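Local coordinates for protein phytanoyl-CoA dioxygenase (PDB 6ZYL) that catalyses the beta-hydroxylation of the peptide thioholgamide as a non-heme monooxygenase, probably using iron and 2-oxoglutarate like other members of its family, at residues Ala71-Ala74 with Ala75-Lys78; Phe279-Ala282 with Val283-Gln287. All blocks are in the same frame, centred on the assembly; numbering follows the deposited sequence.

Interaction 1: residues Ala71-Ala74 with Ala75-Lys78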
loop_
_atom_site.group_PDB
_atom_site.type_symbol
_atom_site.label_atom_id
_atom_site.label_comp_id
_atom_site.label_asym_id
_atom_site.label_seq_id
_atom_site.Cartn_x
_atom_site.Cartn_y
_atom_site.Cartn_z
ATOM N N ALA A 71 11.638 -12.406 8.209
ATOM C CA ALA A 71 12.061 -11.198 8.909
ATOM C C ALA A 71 12.503 -10.125 7.925
ATOM O O ALA A 71 12.180 -8.945 8.092
ATOM C CB ALA A 71 13.191 -11.524 9.885
ATOM N N ARG A 72 13.242 -10.519 6.887
ATOM C CA ARG A 72 13.733 -9.541 5.922
ATOM C C ARG A 72 12.587 -8.891 5.158
ATOM O O ARG A 72 12.643 -7.698 4.840
ATOM C CB ARG A 72 14.711 -10.209 4.956
ATOM C CG ARG A 72 15.175 -9.301 3.835
ATOM C CD ARG A 72 16.441 -9.821 3.152
ATOM N NE ARG A 72 16.808 -8.946 2.040
ATOM C CZ ARG A 72 17.535 -7.839 2.166
ATOM N NH1 ARG A 72 17.995 -7.473 3.355
ATOM N NH2 ARG A 72 17.805 -7.099 1.098
ATOM N N TYR A 73 11.537 -9.654 4.859
ATOM C CA TYR A 73 10.390 -9.171 4.100
ATOM C C TYR A 73 9.148 -9.078 4.980
ATOM O O TYR A 73 8.024 -9.325 4.540
ATOM C CB TYR A 73 10.146 -10.068 2.891
ATOM C CG TYR A 73 11.265 -9.980 1.880
ATOM C CD1 TYR A 73 11.310 -8.941 0.960
ATOM C CD2 TYR A 73 12.290 -10.918 1.859
ATOM C CE1 TYR A 73 12.334 -8.844 0.040
ATOM C CE2 TYR A 73 13.323 -10.829 0.940
ATOM C CZ TYR A 73 13.338 -9.789 0.035
ATOM O OH TYR A 73 14.355 -9.688 -0.883
ATOM N N ALA A 74 9.348 -8.694 6.242
ATOM C CA ALA A 74 8.234 -8.608 7.175
ATOM C C ALA A 74 7.247 -7.515 6.785
ATOM O O ALA A 74 6.041 -7.669 7.005
ATOM C CB ALA A 74 8.756 -8.362 8.591
ATOM N N ALA A 75 7.727 -6.420 6.199
ATOM C CA ALA A 75 6.908 -5.239 5.963
ATOM C C ALA A 75 6.483 -5.074 4.511
ATOM O O ALA A 75 5.763 -4.121 4.196
ATOM C CB ALA A 75 7.664 -3.982 6.412
ATOM N N PHE A 76 6.909 -5.964 3.623
ATOM C CA PHE A 76 6.601 -5.852 2.202
ATOM C C PHE A 76 7.121 -7.095 1.484
ATOM O O PHE A 76 8.024 -7.756 1.999
ATOM C CB PHE A 76 7.249 -4.607 1.602
ATOM C CG PHE A 76 8.723 -4.763 1.366
ATOM C CD1 PHE A 76 9.618 -4.589 2.405
ATOM C CD2 PHE A 76 9.212 -5.103 0.114
ATOM C CE1 PHE A 76 10.974 -4.737 2.204
ATOM C CE2 PHE A 76 10.571 -5.255 -0.095
ATOM C CZ PHE A 76 11.453 -5.072 0.954
ATOM N N PRO A 77 6.599 -7.453 0.302
ATOM C CA PRO A 77 5.457 -6.848 -0.384
ATOM C C PRO A 77 4.229 -7.746 -0.420
ATOM O O PRO A 77 3.286 -7.464 -1.166
ATOM C CB PRO A 77 5.997 -6.629 -1.798
ATOM C CG PRO A 77 6.924 -7.840 -2.006
ATOM C CD PRO A 77 7.379 -8.311 -0.612
ATOM N N LYS A 78 4.240 -8.818 0.369
ATOM C CA LYS A 78 3.195 -9.833 0.299
ATOM C C LYS A 78 2.782 -10.287 1.697
ATOM O O LYS A 78 2.628 -11.478 1.971
ATOM C CB LYS A 78 3.664 -11.028 -0.531
ATOM C CG LYS A 78 4.127 -10.688 -1.937
ATOM C CD LYS A 78 2.948 -10.453 -2.870
ATOM C CE LYS A 78 3.421 -10.101 -4.274
ATOM N NZ LYS A 78 2.314 -10.138 -5.270
HETATM O O HOH W 1 10.606 -5.722 5.691
#
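A water joins Arg72 O to Ala75 N, donating a hydrogen to the carbonyl at 3.0 Å and taking one from the amide N-H, and so bridges the last turn of helix 68-72 to the loop that follows. Tyr73 is the first residue past that helix to leave helical backbone angles; the weak Ala74 N to Ala71 O bond is 3.4 Å long. Beyond this turn the chain doubles back, and the Tyr73 and Phe76 rings meet as an offset edge-to-face pair, centroids 5.4 Å apart and planes at 65°. The CD1-CE1 edge of Tyr73 is directed at the face of Phe76, with CD1 of Tyr73 3.9 Å from CZ of Phe76. Phe76 places CG between its backbone N and carbonyl carbon (chi1 76°), which swings the ring back toward Tyr73. Phe76 O lies at the tyrosine's edge, and the cis peptide before Pro77 sets Pro77 CD 4.3 Å from Tyr73 CD1. A leucine replacing Tyr73 is likely to open a gap over the Phe76 face, letting that ring turn. The turn is held against strand 107-117 by backbone bonds of Ala75 with Leu114 and Pro77 with Thr112, while Tyr73, Phe76 and Pro77 pack on Gln287 of helix 273-295.

Interaction 2: residues Phe279-Ala282 with Val283-Gln287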
loop_
_atom_site.group_PDB
_atom_site.type_symbol
_atom_site.label_atom_id
_atom_site.label_comp_id
_atom_site.label_asym_id
_atom_site.label_seq_id
_atom_site.Cartn_x
_atom_site.Cartn_y
_atom_site.Cartn_z
ATOM N N PHE A 279 4.647 -17.769 -0.516
ATOM C CA PHE A 279 5.207 -16.466 -0.171
ATOM C C PHE A 279 6.617 -16.316 -0.728
ATOM O O PHE A 279 6.923 -15.341 -1.424
ATOM C CB PHE A 279 5.182 -16.304 1.354
ATOM C CG PHE A 279 5.860 -15.064 1.856
ATOM C CD1 PHE A 279 5.161 -13.875 1.971
ATOM C CD2 PHE A 279 7.190 -15.095 2.239
ATOM C CE1 PHE A 279 5.782 -12.733 2.443
ATOM C CE2 PHE A 279 7.817 -13.958 2.709
ATOM C CZ PHE A 279 7.112 -12.777 2.815
ATOM N N TYR A 280 7.491 -17.285 -0.442
ATOM C CA TYR A 280 8.843 -17.249 -0.991
ATOM C C TYR A 280 8.810 -17.089 -2.506
ATOM O O TYR A 280 9.555 -16.285 -3.079
ATOM C CB TYR A 280 9.599 -18.525 -0.614
ATOM C CG TYR A 280 9.709 -18.779 0.870
ATOM C CD1 TYR A 280 9.812 -17.727 1.771
ATOM C CD2 TYR A 280 9.718 -20.074 1.371
ATOM C CE1 TYR A 280 9.916 -17.959 3.130
ATOM C CE2 TYR A 280 9.822 -20.315 2.728
ATOM C CZ TYR A 280 9.922 -19.253 3.603
ATOM O OH TYR A 280 10.024 -19.489 4.956
ATOM N N SER A 281 7.946 -17.855 -3.173
ATOM C CA SER A 281 7.865 -17.791 -4.628
ATOM C C SER A 281 7.374 -16.424 -5.092
ATOM O O SER A 281 7.933 -15.832 -6.023
ATOM C CB SER A 281 6.942 -18.900 -5.141
ATOM O OG SER A 281 6.921 -18.933 -6.556
ATOM N N ALA A 282 6.329 -15.903 -4.447
ATOM C CA ALA A 282 5.746 -14.642 -4.895
ATOM C C ALA A 282 6.679 -13.468 -4.623
ATOM O O ALA A 282 6.792 -12.555 -5.450
ATOM C CB ALA A 282 4.394 -14.420 -4.216
ATOM N N VAL A 283 7.350 -13.466 -3.471
ATOM C CA VAL A 283 8.255 -12.365 -3.154
ATOM C C VAL A 283 9.482 -12.412 -4.055
ATOM O O VAL A 283 9.930 -11.380 -4.568
ATOM C CB VAL A 283 8.645 -12.398 -1.665
ATOM C CG1 VAL A 283 9.677 -11.317 -1.362
ATOM C CG2 VAL A 283 7.414 -12.225 -0.790
ATOM N N THR A 284 10.048 -13.604 -4.257
ATOM C CA THR A 284 11.168 -13.741 -5.182
ATOM C C THR A 284 10.799 -13.198 -6.558
ATOM O O THR A 284 11.565 -12.450 -7.174
ATOM C CB THR A 284 11.591 -15.208 -5.287
ATOM O OG1 THR A 284 12.058 -15.675 -4.016
ATOM C CG2 THR A 284 12.695 -15.372 -6.325
ATOM N N ARG A 285 9.614 -13.569 -7.049
ATOM C CA ARG A 285 9.142 -13.075 -8.339
ATOM C C ARG A 285 9.064 -11.555 -8.347
ATOM O O ARG A 285 9.516 -10.902 -9.294
ATOM C CB ARG A 285 7.777 -13.694 -8.640
ATOM C CG ARG A 285 7.117 -13.254 -9.929
ATOM C CD ARG A 285 5.738 -13.918 -10.063
ATOM N NE ARG A 285 5.840 -15.376 -10.040
ATOM C CZ ARG A 285 5.304 -16.160 -9.109
ATOM N NH1 ARG A 285 4.603 -15.643 -8.109
ATOM N NH2 ARG A 285 5.470 -17.473 -9.182
ATOM N N ARG A 286 8.495 -10.971 -7.291
ATOM C CA ARG A 286 8.319 -9.523 -7.266
ATOM C C ARG A 286 9.657 -8.802 -7.171
ATOM O O ARG A 286 9.888 -7.819 -7.882
ATOM C CB ARG A 286 7.417 -9.123 -6.099
ATOM C CG ARG A 286 7.269 -7.618 -5.922
ATOM C CD ARG A 286 6.678 -6.961 -7.165
ATOM N NE ARG A 286 5.425 -7.596 -7.568
ATOM C CZ ARG A 286 4.266 -7.430 -6.941
ATOM N NH1 ARG A 286 4.191 -6.638 -5.879
ATOM N NH2 ARG A 286 3.178 -8.054 -7.377
ATOM N N GLN A 287 10.546 -9.264 -6.289
ATOM C CA GLN A 287 11.818 -8.572 -6.113
ATOM C C GLN A 287 12.682 -8.660 -7.365
ATOM O O GLN A 287 13.461 -7.741 -7.640
ATOM C CB GLN A 287 12.556 -9.136 -4.900
ATOM C CG GLN A 287 11.840 -8.869 -3.574
ATOM C CD GLN A 287 11.386 -7.421 -3.420
ATOM O OE1 GLN A 287 10.188 -7.128 -3.432
ATOM N NE2 GLN A 287 12.341 -6.512 -3.283
#
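Val283 CG2 sits over the centre of the Phe279 ring, 3.7 Å from its centroid and 13° off the ring normal, a CH-pi contact between residues one helical turn apart. The phenylalanine has CG anti to its backbone N (chi1 174°), which turns the ring outward and slightly toward the next turn, so that one face meets the valine methyl. Directly behind this pair, Val283 N gives a nearly straight bond to Phe279 O (2.8 Å, 169° at the hydrogen). One residue on, Tyr280 O is gripped twice by Thr284: its amide N at 3.0 Å and its hydroxyl OG1 at 2.7 Å approach from opposite faces of the carbonyl plane. The hydroxyl can fold back in this way because OG1 lies anti to the carbonyl carbon. Arg285 N and Arg286 N make the ordinary helical bonds to Ser281 O and Ala282 O. A bend at chi3 brings the Arg285 guanidinium back over Ser281, whose carbonyl oxygen lies 3.9 Å above one face, offset toward the rim. Farther out, Glu247 forms a salt bridge with Arg285 NE, and Arg286 reaches Asp248 and the carbonyl and ring of Trp110. On the apolar flank, Phe279 meets Val82 and Ala282 meets Leu81. Ser281 and Thr284 thus lie exposed, Phe279, Ala282 and Val283 are buried, the arginines tie the helix inward by charge, and the Thr284 hydroxyl satisfies its hydrogen within its own turn.

From the N terminus, interaction 1 comes first, closing a tight turn as the chain leaves helix 68-72 for the loop leading to helix 84-90. Interaction 2 comes some two hundred residues later, within helix 273-295, where it spans successive helical turns and closes no loop. The two are in series, neither nested nor crossed, yet their centres lie only 10 Å apart. Tyr73 CE1 packs on Gln287 CG at 3.6 Å, and Lys78 O meets Phe279 CE1. Lys78 NZ and Arg286 NH2 are close like charges that share the carbonyl of Trp110; Glu264 and Asp248 probably offset them. Strand 107-117 of the main sheet thereby joins both.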